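Local atomic coordinates of WbbM protein (Klebsiella pneumoniae, PDB entry 6U4B), a protein that probably transfers sugars from activated donors as a metal-dependent, bifunctional glycosyltransferase that polymerises O-antigen chains. Residues I254-I257 and A258-L261; F520-L523 and E524-V527; A544-M547 and K548-A552. One frame throughout, in Å; residues are numbered along the deposited sequence.

Contact 1: residues I254-I257 and A258-L261; sequences IGHI and AERL
Arg260 reaches back one helical turn to the carbonyl of His256, and this side chain-to-backbone bond sets the contact apart from plain helix geometry. NH1 of Arg260 lies 2.8 Å from O of His256, with an angle of 156° at the hydrogen. The oxygen sits at the edge of the guanidinium, in its plane, yet the donor stands 47° above the carbonyl plane, so it does not follow a lone pair. A bend at chi2 folds the otherwise extended arginine chain back over the carbonyl, bringing CD of Arg260 within 3.3 Å of the same O of His256.

The backbone leaves that oxygen weakly used. N of Arg260 is 3.8 Å from O of His256, too long for the usual helical bond, and instead gives a weak one to O of Ile257. The Glu259 amide likewise makes only weak bonds, to O of Gly255 and to O of His256, the latter being the other partner of that oxygen. Regular i to i+4 bonds flank this step, from Ala258 to Ile254 and from Leu261 to Ile257.

His256 and Glu259 lie side by side. OE1 of Glu259 stays 4.0 Å from ND1 of His256, at the ring's edge, with the carboxylate turned 71° from the imidazole. On the apolar side, Ile257 CG2 lies anti to the backbone N and meets Leu261 CD1 at 4.0 Å. These two side chains run alongside each other between helices 180-193 and 220-240, while Ile254 packs on Phe543 of the second subunit.

The helix is thus two-sided: branched aliphatic groups fill one flank, and on the other the arginine donates to a carbonyl poorly served by amides. The buried guanidinium, set among Tyr172, Tyr183 and Tyr212, thereby has at least one polar partner and its rotation is restrained.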
loop_
_atom_site.group_PDB
_atom_site.type_symbol
_atom_site.label_atom_id
_atom_site.label_comp_id
_atom_site.label_asym_id
_atom_site.label_seq_id
_atom_site.Cartn_x
_atom_site.Cartn_y
_atom_site.Cartn_z
ATOM N N ILE A 254 2.825 -37.392 27.892
ATOM C CA ILE A 254 4.091 -37.079 28.550
ATOM C C ILE A 254 3.856 -36.747 30.018
ATOM O O ILE A 254 4.533 -37.272 30.909
ATOM C CB ILE A 254 4.801 -35.926 27.821
ATOM C CG1 ILE A 254 4.929 -36.235 26.329
ATOM C CG2 ILE A 254 6.175 -35.676 28.432
ATOM C CD1 ILE A 254 5.892 -37.361 26.017
ATOM N N GLY A 255 2.890 -35.866 30.288
ATOM C CA GLY A 255 2.590 -35.513 31.667
ATOM C C GLY A 255 2.097 -36.695 32.477
ATOM O O GLY A 255 2.465 -36.859 33.643
ATOM N N HIS A 256 1.256 -37.537 31.870
ATOM C CA HIS A 256 0.764 -38.724 32.563
ATOM C C HIS A 256 1.903 -39.677 32.901
ATOM O O HIS A 256 1.938 -40.250 33.997
ATOM C CB HIS A 256 -0.290 -39.427 31.708
ATOM C CG HIS A 256 -1.523 -38.610 31.478
ATOM N ND1 HIS A 256 -2.049 -37.770 32.436
ATOM C CD2 HIS A 256 -2.333 -38.503 30.397
ATOM C CE1 HIS A 256 -3.132 -37.185 31.958
ATOM N NE2 HIS A 256 -3.326 -37.612 30.723
ATOM N N ILE A 257 2.849 -39.853 31.976
ATOM C CA ILE A 257 3.963 -40.765 32.216
ATOM C C ILE A 257 4.865 -40.226 33.320
ATOM O O ILE A 257 5.359 -40.981 34.166
ATOM C CB ILE A 257 4.736 -41.012 30.906
ATOM C CG1 ILE A 257 3.928 -41.932 29.988
ATOM C CG2 ILE A 257 6.107 -41.603 31.185
ATOM C CD1 ILE A 257 4.592 -42.221 28.656
ATOM N N ALA A 258 5.075 -38.907 33.345
ATOM C CA ALA A 258 5.906 -38.290 34.372
ATOM C C ALA A 258 5.352 -38.501 35.774
ATOM O O ALA A 258 6.124 -38.465 36.740
ATOM C CB ALA A 258 6.060 -36.794 34.095
ATOM N N GLU A 259 4.038 -38.697 35.913
ATOM C CA GLU A 259 3.481 -38.995 37.229
ATOM C C GLU A 259 3.991 -40.332 37.751
ATOM O O GLU A 259 4.209 -40.499 38.959
ATOM C CB GLU A 259 1.955 -39.002 37.168
ATOM C CG GLU A 259 1.320 -37.651 36.920
ATOM C CD GLU A 259 -0.194 -37.722 36.960
ATOM O OE1 GLU A 259 -0.846 -37.032 36.148
ATOM O OE2 GLU A 259 -0.730 -38.482 37.793
ATOM N N ARG A 260 4.178 -41.301 36.853
ATOM C CA ARG A 260 4.713 -42.600 37.248
ATOM C C ARG A 260 6.212 -42.524 37.498
ATOM O O ARG A 260 6.713 -43.123 38.456
ATOM C CB ARG A 260 4.412 -43.654 36.178
ATOM C CG ARG A 260 2.983 -44.181 36.183
ATOM C CD ARG A 260 1.997 -43.201 35.561
ATOM N NE ARG A 260 0.632 -43.709 35.614
ATOM C CZ ARG A 260 -0.433 -43.021 35.223
ATOM N NH1 ARG A 260 -0.289 -41.791 34.745
ATOM N NH2 ARG A 260 -1.640 -43.561 35.310
ATOM N N LEU A 261 6.938 -41.794 36.646
ATOM C CA LEU A 261 8.377 -41.645 36.838
ATOM C C LEU A 261 8.687 -40.950 38.157
ATOM O O LEU A 261 9.689 -41.263 38.814
ATOM C CB LEU A 261 8.984 -40.876 35.665
ATOM C CG LEU A 261 8.892 -41.554 34.297
ATOM C CD1 LEU A 261 9.401 -40.627 33.198
ATOM C CD2 LEU A 261 9.666 -42.864 34.299
#

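Contact 2: residues F520-L523 and E524-V527; sequences FLPL and EWNV
Pro522 is the first residue of 520-523 to meet 524-527, following on from Leu521, which is hydrogen-bonded through its backbone to Ala430 of strand 428-432. The proline ring and the Glu524 side chain cross at about a right angle, bringing OE2 of Glu524 to 3.2 Å from CB of Pro522. A bend at chi2 turns the carboxylate back to reach it. The same ring lies alongside Trp525: CG of Pro522 approaches the edge of the indole, 4.1 Å from CD1 of Trp525. Its carbonyl closes the first turn, with O of Pro522 accepting from N of Trp525 at 3.1 Å and a nearly straight 169°.

Leu523 continues the pattern one residue later. Its O takes N of Asn526, again at 3.1 Å, with the donor standing 57° above the carbonyl plane. Val527 CG2 comes to 3.4 Å from that same O of Leu523. The leucine side chain, with CG anti to the backbone N (chi1 -172°), sends CD1 to 3.9 Å from O of Asn526.

Two successive i to i+3 bonds, with helical torsions at Leu523 and Glu524, define overlapping tight turns of 3-10 type. They carry the chain from strand 518-521 to strand 527-528 and deliver Asn526 beside the metal site. There OD1 of Asn526 accepts from ND1 of His560 and ND2 donates to OE1 of Gln473. Since His560 binds magnesium together with Asp406 and Asp408, Asn526 is placed as a second-shell residue, and its bond to ND1 is consistent with fixing the orientation of the histidine ring. Aspartates of a DxD motif joined by a later histidine are the metal site familiar from GT-A glycosyltransferases of family 8.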
loop_
_atom_site.group_PDB
_atom_site.type_symbol
_atom_site.label_atom_id
_atom_site.label_comp_id
_atom_site.label_asym_id
_atom_site.label_seq_id
_atom_site.Cartn_x
_atom_site.Cartn_y
_atom_site.Cartn_z
ATOM N N PHE A 520 -13.676 18.355 30.904
ATOM C CA PHE A 520 -14.366 18.294 29.622
ATOM C C PHE A 520 -13.372 18.500 28.487
ATOM O O PHE A 520 -12.697 19.533 28.422
ATOM C CB PHE A 520 -15.502 19.313 29.573
ATOM C CG PHE A 520 -16.614 19.000 30.530
ATOM C CD1 PHE A 520 -17.474 17.941 30.285
ATOM C CD2 PHE A 520 -16.785 19.743 31.686
ATOM C CE1 PHE A 520 -18.493 17.637 31.166
ATOM C CE2 PHE A 520 -17.806 19.447 32.574
ATOM C CZ PHE A 520 -18.662 18.391 32.312
ATOM N N LEU A 521 -13.272 17.504 27.611
ATOM C CA LEU A 521 -12.405 17.554 26.448
ATOM C C LEU A 521 -13.114 18.252 25.289
ATOM O O LEU A 521 -14.341 18.177 25.164
ATOM C CB LEU A 521 -11.998 16.146 26.028
ATOM C CG LEU A 521 -11.173 15.365 27.049
ATOM C CD1 LEU A 521 -10.906 13.944 26.567
ATOM C CD2 LEU A 521 -9.870 16.094 27.338
ATOM N N PRO A 522 -12.367 18.949 24.435
ATOM C CA PRO A 522 -12.997 19.621 23.294
ATOM C C PRO A 522 -13.657 18.623 22.353
ATOM O O PRO A 522 -13.262 17.457 22.264
ATOM C CB PRO A 522 -11.830 20.352 22.617
ATOM C CG PRO A 522 -10.595 19.684 23.128
ATOM C CD PRO A 522 -10.922 19.215 24.513
ATOM N N LEU A 523 -14.683 19.102 21.648
ATOM C CA LEU A 523 -15.511 18.234 20.818
ATOM C C LEU A 523 -14.726 17.588 19.682
ATOM O O LEU A 523 -15.182 16.585 19.123
ATOM C CB LEU A 523 -16.693 19.037 20.267
ATOM C CG LEU A 523 -17.809 18.314 19.513
ATOM C CD1 LEU A 523 -18.332 17.123 20.300
ATOM C CD2 LEU A 523 -18.928 19.296 19.224
ATOM N N GLU A 524 -13.555 18.131 19.334
ATOM C CA GLU A 524 -12.739 17.547 18.275
ATOM C C GLU A 524 -12.291 16.127 18.601
ATOM O O GLU A 524 -11.898 15.390 17.691
ATOM C CB GLU A 524 -11.507 18.419 18.006
ATOM C CG GLU A 524 -11.796 19.765 17.352
ATOM C CD GLU A 524 -12.430 20.768 18.301
ATOM O OE1 GLU A 524 -13.336 21.510 17.864
ATOM O OE2 GLU A 524 -12.022 20.813 19.480
ATOM N N TRP A 525 -12.342 15.728 19.869
ATOM C CA TRP A 525 -11.877 14.414 20.292
ATOM C C TRP A 525 -12.968 13.350 20.267
ATOM O O TRP A 525 -12.694 12.198 20.619
ATOM C CB TRP A 525 -11.263 14.498 21.693
ATOM C CG TRP A 525 -9.805 14.823 21.660
ATOM C CD1 TRP A 525 -9.207 15.978 22.073
ATOM C CD2 TRP A 525 -8.756 13.985 21.161
ATOM N NE1 TRP A 525 -7.849 15.907 21.869
ATOM C CE2 TRP A 525 -7.548 14.693 21.309
ATOM C CE3 TRP A 525 -8.724 12.703 20.603
ATOM C CZ2 TRP A 525 -6.318 14.160 20.925
ATOM C CZ3 TRP A 525 -7.503 12.175 20.221
ATOM C CH2 TRP A 525 -6.317 12.903 20.383
ATOM N N ASN A 526 -14.187 13.700 19.859
ATOM C CA ASN A 526 -15.266 12.723 19.765
ATOM C C ASN A 526 -16.301 13.188 18.747
ATOM O O ASN A 526 -17.429 13.533 19.111
ATOM C CB ASN A 526 -15.916 12.504 21.134
ATOM C CG ASN A 526 -16.715 11.215 21.203
ATOM O OD1 ASN A 526 -17.180 10.699 20.186
ATOM N ND2 ASN A 526 -16.879 10.689 22.410
ATOM N N VAL A 527 -15.932 13.186 17.470
ATOM C CA VAL A 527 -16.775 13.734 16.414
ATOM C C VAL A 527 -17.626 12.606 15.841
ATOM O O VAL A 527 -17.104 11.665 15.237
ATOM C CB VAL A 527 -15.934 14.408 15.323
ATOM C CG1 VAL A 527 -16.829 14.965 14.220
ATOM C CG2 VAL A 527 -15.079 15.514 15.927
#

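Contact 3: residues A544-M547 and K548-A552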
loop_
_atom_site.group_PDB
_atom_site.type_symbol
_atom_site.label_atom_id
_atom_site.label_comp_id
_atom_site.label_asym_id
_atom_site.label_seq_id
_atom_site.Cartn_x
_atom_site.Cartn_y
_atom_site.Cartn_z
ATOM N N ALA A 544 -25.047 27.747 19.561
ATOM C CA ALA A 544 -23.633 27.715 19.914
ATOM C C ALA A 544 -23.079 26.297 19.851
ATOM O O ALA A 544 -21.940 26.087 19.418
ATOM C CB ALA A 544 -23.429 28.308 21.306
ATOM N N THR A 545 -23.871 25.311 20.285
ATOM C CA THR A 545 -23.426 23.922 20.220
ATOM C C THR A 545 -23.308 23.450 18.776
ATOM O O THR A 545 -22.346 22.758 18.421
ATOM C CB THR A 545 -24.388 23.023 20.998
ATOM O OG1 THR A 545 -24.489 23.479 22.353
ATOM C CG2 THR A 545 -23.896 21.581 20.992
ATOM N N TYR A 546 -24.274 23.814 17.928
ATOM C CA TYR A 546 -24.203 23.432 16.522
ATOM C C TYR A 546 -22.956 24.005 15.859
ATOM O O TYR A 546 -22.297 23.323 15.063
ATOM C CB TYR A 546 -25.469 23.886 15.794
ATOM C CG TYR A 546 -25.535 23.451 14.346
ATOM C CD1 TYR A 546 -25.130 22.178 13.966
ATOM C CD2 TYR A 546 -26.016 24.309 13.363
ATOM C CE1 TYR A 546 -25.190 21.774 12.647
ATOM C CE2 TYR A 546 -26.081 23.913 12.040
ATOM C CZ TYR A 546 -25.666 22.643 11.689
ATOM O OH TYR A 546 -25.729 22.241 10.376
ATOM N N MET A 547 -22.607 25.254 16.183
ATOM C CA MET A 547 -21.374 25.835 15.662
ATOM C C MET A 547 -20.156 25.047 16.126
ATOM O O MET A 547 -19.226 24.811 15.346
ATOM C CB MET A 547 -21.260 27.298 16.087
ATOM C CG MET A 547 -22.361 28.192 15.549
ATOM S SD MET A 547 -22.461 28.201 13.746
ATOM C CE MET A 547 -23.973 27.277 13.484
ATOM N N LYS A 548 -20.141 24.638 17.397
ATOM C CA LYS A 548 -19.035 23.831 17.900
ATOM C C LYS A 548 -18.957 22.495 17.175
ATOM O O LYS A 548 -17.861 21.979 16.925
ATOM C CB LYS A 548 -19.184 23.613 19.406
ATOM C CG LYS A 548 -19.082 24.876 20.239
ATOM C CD LYS A 548 -19.080 24.544 21.721
ATOM C CE LYS A 548 -17.755 24.916 22.362
ATOM N NZ LYS A 548 -17.439 24.034 23.522
ATOM N N PHE A 549 -20.111 21.923 16.824
ATOM C CA PHE A 549 -20.124 20.661 16.092
ATOM C C PHE A 549 -19.611 20.842 14.669
ATOM O O PHE A 549 -18.864 19.999 14.161
ATOM C CB PHE A 549 -21.536 20.077 16.094
ATOM C CG PHE A 549 -21.683 18.824 15.277
ATOM C CD1 PHE A 549 -21.030 17.658 15.645
ATOM C CD2 PHE A 549 -22.492 18.807 14.153
ATOM C CE1 PHE A 549 -21.167 16.501 14.897
ATOM C CE2 PHE A 549 -22.638 17.653 13.403
ATOM C CZ PHE A 549 -21.974 16.498 13.777
ATOM N N LEU A 550 -19.988 21.946 14.018
ATOM C CA LEU A 550 -19.522 22.193 12.656
ATOM C C LEU A 550 -18.018 22.435 12.621
ATOM O O LEU A 550 -17.331 21.965 11.706
ATOM C CB LEU A 550 -20.271 23.380 12.051
ATOM C CG LEU A 550 -21.769 23.172 11.820
ATOM C CD1 LEU A 550 -22.410 24.426 11.235
ATOM C CD2 LEU A 550 -22.000 21.971 10.917
ATOM N N ALA A 551 -17.490 23.162 13.607
ATOM C CA ALA A 551 -16.052 23.411 13.648
ATOM C C ALA A 551 -15.275 22.130 13.935
ATOM O O ALA A 551 -14.206 21.905 13.356
ATOM C CB ALA A 551 -15.734 24.479 14.693
ATOM N N ALA A 552 -15.798 21.279 14.821
ATOM C CA ALA A 552 -15.109 20.034 15.149
ATOM C C ALA A 552 -15.086 19.080 13.960
ATOM O O ALA A 552 -14.098 18.368 13.754
ATOM C CB ALA A 552 -15.768 19.368 16.357
#
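Leu550 sits over one face of the Tyr546 ring, forming the apolar centre of this helical turn. CD1 of Leu550 is 3.9 Å from the centroid of the Tyr546 ring and 19° off its normal, a CH-pi contact placed somewhat toward the rim. The other branch reaches the ring too, CD2 of Leu550 lying 3.6 Å from CE1 of Tyr546. With CG of Tyr546 anti to the backbone N (chi1 -176°), the ring stands out from the helix, and Leu550 of the next turn lies across its face.

Two neighbours widen this core. Met547, bent at chi2 and chi3, runs alongside Leu550 and brings CE to 4.0 Å from CD1 of Leu550. Phe549 meets the tyrosine edge to edge, CD2 of Phe549 being 4.3 Å from CE1 of Tyr546, while the Phe549 ring stacks with Phe538. Phe78 of the third subunit packs against both Met547 and Leu550, which makes the patch part of the trimer interface.

Outward, the backbone supplies regular helical bonds from N of Lys548, Phe549, Leu550 and Ala551 to O of Ala544, Thr545, Tyr546 and Met547; Phe549 N to Thr545 O measures 2.9 Å. Thr545 OG1 is hydrogen-bonded to Glu437 OE1. At the polar edge, Lys548 lays CG 3.2 Å from O of Ala544, while the rest of the exposed lysine chain runs off from the turn.

Between strands 527-528 and 558-560, which pair in parallel, helix 543-554 is the helix of a beta-alpha-beta unit in the glycosyltransferase family 8 region. One flank of this crossover helix faces helix 434-441 and another a neighbouring subunit.

Contacts 2 and 3 are neighbours, their centres about 11 Å apart, whereas contact 1 lies about 60 Å or more from both, centre to centre, in the DUF4422 region across the chain's centre. Leu523 CD2 packs 3.6 Å from Phe549 CA, so the turn of contact 2 rests against the helix of contact 3. Contact 1 is mostly buried; the other two are only partly so. The chemistry follows place: an arginine-to-carbonyl bond inside a helix in contact 1, tight turns beside the magnesium site in contact 2, a CH-pi contact and apolar packing at a subunit boundary in contact 3. Contacts 1 and 3 each touch another subunit.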